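Local atomic coordinates of ectonucleoside triphosphate diphosphohydrolase 4 (Homo sapiens, PDB entry 6WG5), a protein that belongs to the GDA1/CD39 family, whose members are grouped with the actin-like ATPase clan. Residues K217-I222 / A233-K238; S245-V250 / G368-P373. All coordinates share one frame; numbering follows the deposited sequence.

Overall arrangement
Both contacts lie in the half of the molecule built on the mixed sheet that holds strands 221-225, 229-235 and 270-279, with their centres about 18 Å apart. Interaction 1 closes the open end of the hairpin 221-225/229-235. Once the chain leaves that hairpin it enters helix 245-254, which in interaction 2 receives the loop 368-373, more than a hundred residues later and shortly before strand 381-385 of the same sheet. The two contacts meet directly: Tyr234 OH is 2.9 Å from Pro372 O, probably a hydrogen bond, and Val236 packs on Pro372. The late loop is thus tied both to the sheet and to its neighbouring helix.

Interaction 1 of 2, residues K217-I222 / A233-K238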
# COMPACT_ATOMS: atom_id res chain seq x y z
N LYS A 217 13.31 -15.33 8.58
CA LYS A 217 13.67 -14.12 7.85
C LYS A 217 12.88 -12.92 8.35
O LYS A 217 11.66 -13.00 8.52
CB LYS A 217 13.42 -14.30 6.35
CG LYS A 217 14.48 -15.06 5.60
CD LYS A 217 14.22 -14.96 4.10
CE LYS A 217 15.21 -15.78 3.29
NZ LYS A 217 14.92 -15.68 1.84
N ARG A 218 13.58 -11.81 8.57
CA ARG A 218 12.91 -10.55 8.84
C ARG A 218 12.10 -10.11 7.63
O ARG A 218 12.52 -10.31 6.48
CB ARG A 218 13.95 -9.49 9.19
CG ARG A 218 13.38 -8.16 9.64
CD ARG A 218 14.49 -7.19 9.98
NE ARG A 218 15.25 -6.80 8.81
CZ ARG A 218 16.40 -6.12 8.85
NH1 ARG A 218 16.92 -5.75 10.01
NH2 ARG A 218 17.02 -5.80 7.72
N THR A 219 10.95 -9.50 7.88
CA THR A 219 10.10 -8.97 6.82
C THR A 219 10.32 -7.47 6.67
O THR A 219 10.94 -6.81 7.51
CB THR A 219 8.63 -9.26 7.09
OG1 THR A 219 8.25 -8.73 8.37
CG2 THR A 219 8.36 -10.76 7.06
N ALA A 220 9.78 -6.92 5.58
CA ALA A 220 9.90 -5.51 5.26
C ALA A 220 8.54 -4.85 5.43
O ALA A 220 7.55 -5.29 4.84
CB ALA A 220 10.41 -5.31 3.83
N GLY A 221 8.49 -3.79 6.24
CA GLY A 221 7.28 -3.01 6.37
C GLY A 221 7.08 -2.10 5.18
O GLY A 221 7.98 -1.89 4.36
N ILE A 222 5.88 -1.55 5.07
CA ILE A 222 5.52 -0.66 3.97
C ILE A 222 4.95 0.63 4.54
O ILE A 222 4.09 0.60 5.43
CB ILE A 222 4.53 -1.32 2.99
CG1 ILE A 222 3.34 -1.93 3.74
CG2 ILE A 222 5.24 -2.39 2.17
CD1 ILE A 222 2.29 -2.55 2.83
N ALA A 233 2.14 -0.43 7.38
CA ALA A 233 1.93 -1.84 7.69
C ALA A 233 3.28 -2.49 7.98
O ALA A 233 4.23 -2.31 7.21
CB ALA A 233 1.22 -2.56 6.55
N TYR A 234 3.35 -3.26 9.06
CA TYR A 234 4.57 -3.97 9.39
C TYR A 234 4.27 -5.13 10.32
O TYR A 234 3.20 -5.19 10.95
CB TYR A 234 5.62 -3.04 10.01
CG TYR A 234 5.12 -2.27 11.21
CD1 TYR A 234 5.31 -2.75 12.50
CD2 TYR A 234 4.49 -1.05 11.06
CE1 TYR A 234 4.86 -2.04 13.60
CE2 TYR A 234 4.04 -0.33 12.15
CZ TYR A 234 4.23 -0.83 13.42
OH TYR A 234 3.78 -0.11 14.50
N GLU A 235 5.22 -6.05 10.41
CA GLU A 235 5.09 -7.21 11.27
C GLU A 235 5.45 -6.85 12.70
O GLU A 235 6.37 -6.06 12.95
CB GLU A 235 6.00 -8.34 10.78
CG GLU A 235 5.96 -9.59 11.66
CD GLU A 235 6.96 -10.64 11.23
OE1 GLU A 235 7.65 -10.43 10.21
OE2 GLU A 235 7.07 -11.68 11.92
N VAL A 236 4.72 -7.43 13.64
CA VAL A 236 5.00 -7.28 15.07
C VAL A 236 5.54 -8.61 15.58
O VAL A 236 4.76 -9.48 15.99
CB VAL A 236 3.74 -6.84 15.84
CG1 VAL A 236 4.07 -6.58 17.30
CG2 VAL A 236 3.13 -5.60 15.19
N PRO A 237 6.86 -8.82 15.56
CA PRO A 237 7.37 -10.17 15.87
C PRO A 237 7.23 -10.55 17.33
O PRO A 237 6.89 -11.70 17.63
CB PRO A 237 8.85 -10.10 15.45
CG PRO A 237 9.01 -8.79 14.73
CD PRO A 237 7.95 -7.89 15.25
N LYS A 238 7.48 -9.62 18.25
CA LYS A 238 7.53 -9.93 19.67
C LYS A 238 6.16 -9.76 20.31
O LYS A 238 5.34 -8.95 19.88
CB LYS A 238 8.54 -9.04 20.38
CG LYS A 238 9.98 -9.54 20.29
CD LYS A 238 10.92 -8.67 21.11
CE LYS A 238 12.32 -9.26 21.16
NZ LYS A 238 13.38 -8.22 21.03
O HOH W 1 9.34 -12.83 10.26
O HOH W 2 7.35 -6.16 8.41
O HOH W 3 10.36 -9.31 10.73
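Ala233 pairs with Ile222 through two backbone hydrogen bonds, the signature of an antiparallel hydrogen-bonded pair. Ile222 N reaches Ala233 O at 2.8 Å with an N-H...O angle of 168°, and Ala233 N returns the bond to Ile222 O at 2.9 Å. Both side chains lie on the same face of the sheet, where Ile222 CG1 sits 3.6 Å from Ala233 CB and CD1 follows it over the methyl; Ile183 of helix 172-186 also packs on Ile222. At Tyr234 the partner is Gly221, whose CA lies 4.0 Å from Tyr234 CB. The phenol ring leads away from this strand and meets the ring of Tyr274, its hydroxyl bound by Pro372 O in the loop 368-373, while the backbone of Gly221 bonds to Glu380 and Tyr382.

Glu235 reaches back across the gap where direct backbone pairing has stopped. With CG anti to the backbone N (chi1 178°) and an extended chain, its side chain crosses that of Thr219 at about a right angle, and Thr219 OG1 donates to the anti lone pair of Glu235 OE1 at 2.6 Å. Water 2 bridges the strands, accepting from Glu235 N and donating to Thr219 OG1 at 2.7 Å. Water 3 accepts from Thr219 N and donates to Glu235 OE1 at 3.0 Å, and water 1 lies between OE1 and Lys217 O. OE2 forms a salt bridge with Arg216, so the buried carboxylate is engaged at both oxygens, which probably helps to keep it ionised. From Val236 onward the chain turns to other partners, with Val236 bonding through its backbone to Arg272. The whole is the open end of a beta hairpin, where regular antiparallel pairing gives way to a side-chain and water-mediated bridge.

Interaction 2 of 2, residues S245-V250 / G368-P373; sequences SQQEEV and GVYQPP
A loop packed against the first turns of a helix brings Tyr370 onto Gln247 and Val250. These two residues stand three positions apart in helix 245-254, so both present themselves to the loop that precedes strand 381-385.

Gln247 makes the closer approach. Its CG lies anti to the backbone N (chi1 -162°), and the extended chain carries the amide to the CD1-CE1 side of the tyrosine ring. NE2 comes to 3.6 Å from Tyr370 CD1 and 3.8 Å from Tyr370 CE1, and Gln247 CD is also 3.8 Å from Tyr370 CD1. The side chains run at about a right angle to each other, with the amide plane turned 54° from the ring, an oblique approach. Gln247 OE1 accepts a hydrogen bond from Ala243 N, just ahead of the helix, which helps to fix the rotation of the amide.

On the opposite side, Pro372 N lies 3.6 Å above the plane of the Tyr370 ring, offset toward the rim, so the backbone two residues on lies over that face. Nearer the backbone, Val250 touches the base of the side chain with CG1, 4.0 Å from Tyr370 CB. Ala251 of the same helix and Val240 also touch Tyr370.

No hydrogen bond spans the helix and the loop here, so shape fit between methyl, amide and ring holds the two together. The polar anchoring lies outside the contact: Gln247 is tied by OE1 to Ala243 N, and the loop by Tyr370 O to Tyr274 OH on strand 270-279.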
# COMPACT_ATOMS: atom_id res chain seq x y z
N SER A 245 -6.91 -2.81 28.88
CA SER A 245 -7.80 -3.70 28.15
C SER A 245 -8.49 -2.95 27.02
O SER A 245 -8.75 -3.52 25.96
CB SER A 245 -8.83 -4.31 29.09
OG SER A 245 -8.21 -5.15 30.05
N GLN A 246 -8.80 -1.66 27.24
CA GLN A 246 -9.35 -0.84 26.17
C GLN A 246 -8.35 -0.66 25.04
O GLN A 246 -8.71 -0.75 23.86
CB GLN A 246 -9.78 0.52 26.73
CG GLN A 246 -10.20 1.53 25.67
CD GLN A 246 -10.57 2.88 26.26
OE1 GLN A 246 -10.99 2.96 27.41
NE2 GLN A 246 -10.39 3.93 25.48
N GLN A 247 -7.09 -0.39 25.38
CA GLN A 247 -6.06 -0.27 24.35
C GLN A 247 -6.01 -1.52 23.49
O GLN A 247 -5.84 -1.44 22.27
CB GLN A 247 -4.69 -0.01 25.00
CG GLN A 247 -3.66 0.54 24.03
CD GLN A 247 -2.25 0.48 24.59
OE1 GLN A 247 -1.83 -0.53 25.16
NE2 GLN A 247 -1.50 1.57 24.44
N GLU A 248 -6.16 -2.70 24.11
CA GLU A 248 -6.19 -3.94 23.35
C GLU A 248 -7.39 -3.99 22.42
O GLU A 248 -7.30 -4.56 21.32
CB GLU A 248 -6.20 -5.14 24.31
CG GLU A 248 -5.88 -6.46 23.64
CD GLU A 248 -6.07 -7.65 24.56
OE1 GLU A 248 -6.95 -7.57 25.45
OE2 GLU A 248 -5.34 -8.65 24.41
N GLU A 249 -8.52 -3.41 22.83
CA GLU A 249 -9.69 -3.37 21.95
C GLU A 249 -9.37 -2.60 20.67
O GLU A 249 -9.77 -3.01 19.58
CB GLU A 249 -10.88 -2.75 22.67
CG GLU A 249 -11.30 -3.49 23.93
CD GLU A 249 -11.64 -4.94 23.68
OE1 GLU A 249 -12.14 -5.25 22.57
OE2 GLU A 249 -11.41 -5.77 24.58
N VAL A 250 -8.66 -1.48 20.80
CA VAL A 250 -8.24 -0.73 19.62
C VAL A 250 -7.23 -1.53 18.81
O VAL A 250 -7.32 -1.61 17.58
CB VAL A 250 -7.66 0.64 20.05
CG1 VAL A 250 -6.93 1.32 18.89
CG2 VAL A 250 -8.78 1.53 20.57
N GLY A 368 -3.91 10.07 17.47
CA GLY A 368 -4.08 9.31 18.69
C GLY A 368 -4.32 7.83 18.49
O GLY A 368 -4.85 7.17 19.38
N VAL A 369 -3.93 7.29 17.34
CA VAL A 369 -4.15 5.88 17.04
C VAL A 369 -3.01 5.06 17.63
O VAL A 369 -1.85 5.48 17.61
CB VAL A 369 -4.27 5.65 15.52
CG1 VAL A 369 -4.33 4.16 15.20
CG2 VAL A 369 -5.50 6.36 14.98
N TYR A 370 -3.34 3.89 18.16
CA TYR A 370 -2.33 3.03 18.77
C TYR A 370 -1.36 2.51 17.73
O TYR A 370 -1.74 2.20 16.59
CB TYR A 370 -2.99 1.87 19.50
CG TYR A 370 -2.03 0.76 19.86
CD1 TYR A 370 -1.18 0.88 20.95
CD2 TYR A 370 -1.96 -0.40 19.10
CE1 TYR A 370 -0.30 -0.13 21.28
CE2 TYR A 370 -1.08 -1.42 19.42
CZ TYR A 370 -0.25 -1.28 20.51
OH TYR A 370 0.63 -2.28 20.84
N GLN A 371 -0.09 2.40 18.12
CA GLN A 371 0.95 1.86 17.25
C GLN A 371 1.82 0.89 18.05
O GLN A 371 2.41 1.29 19.06
CB GLN A 371 1.81 2.99 16.67
CG GLN A 371 2.93 2.52 15.77
CD GLN A 371 3.72 3.66 15.16
OE1 GLN A 371 3.18 4.48 14.42
NE2 GLN A 371 5.01 3.72 15.48
N PRO A 372 1.94 -0.37 17.63
CA PRO A 372 2.80 -1.29 18.37
C PRO A 372 4.25 -0.85 18.27
O PRO A 372 4.66 -0.23 17.27
CB PRO A 372 2.57 -2.63 17.66
CG PRO A 372 1.35 -2.46 16.84
CD PRO A 372 1.28 -1.02 16.49
N PRO A 373 5.06 -1.16 19.28
CA PRO A 373 6.46 -0.75 19.23
C PRO A 373 7.17 -1.36 18.04
O PRO A 373 6.93 -2.51 17.67
CB PRO A 373 7.03 -1.26 20.56
CG PRO A 373 6.14 -2.40 20.93
CD PRO A 373 4.77 -2.02 20.44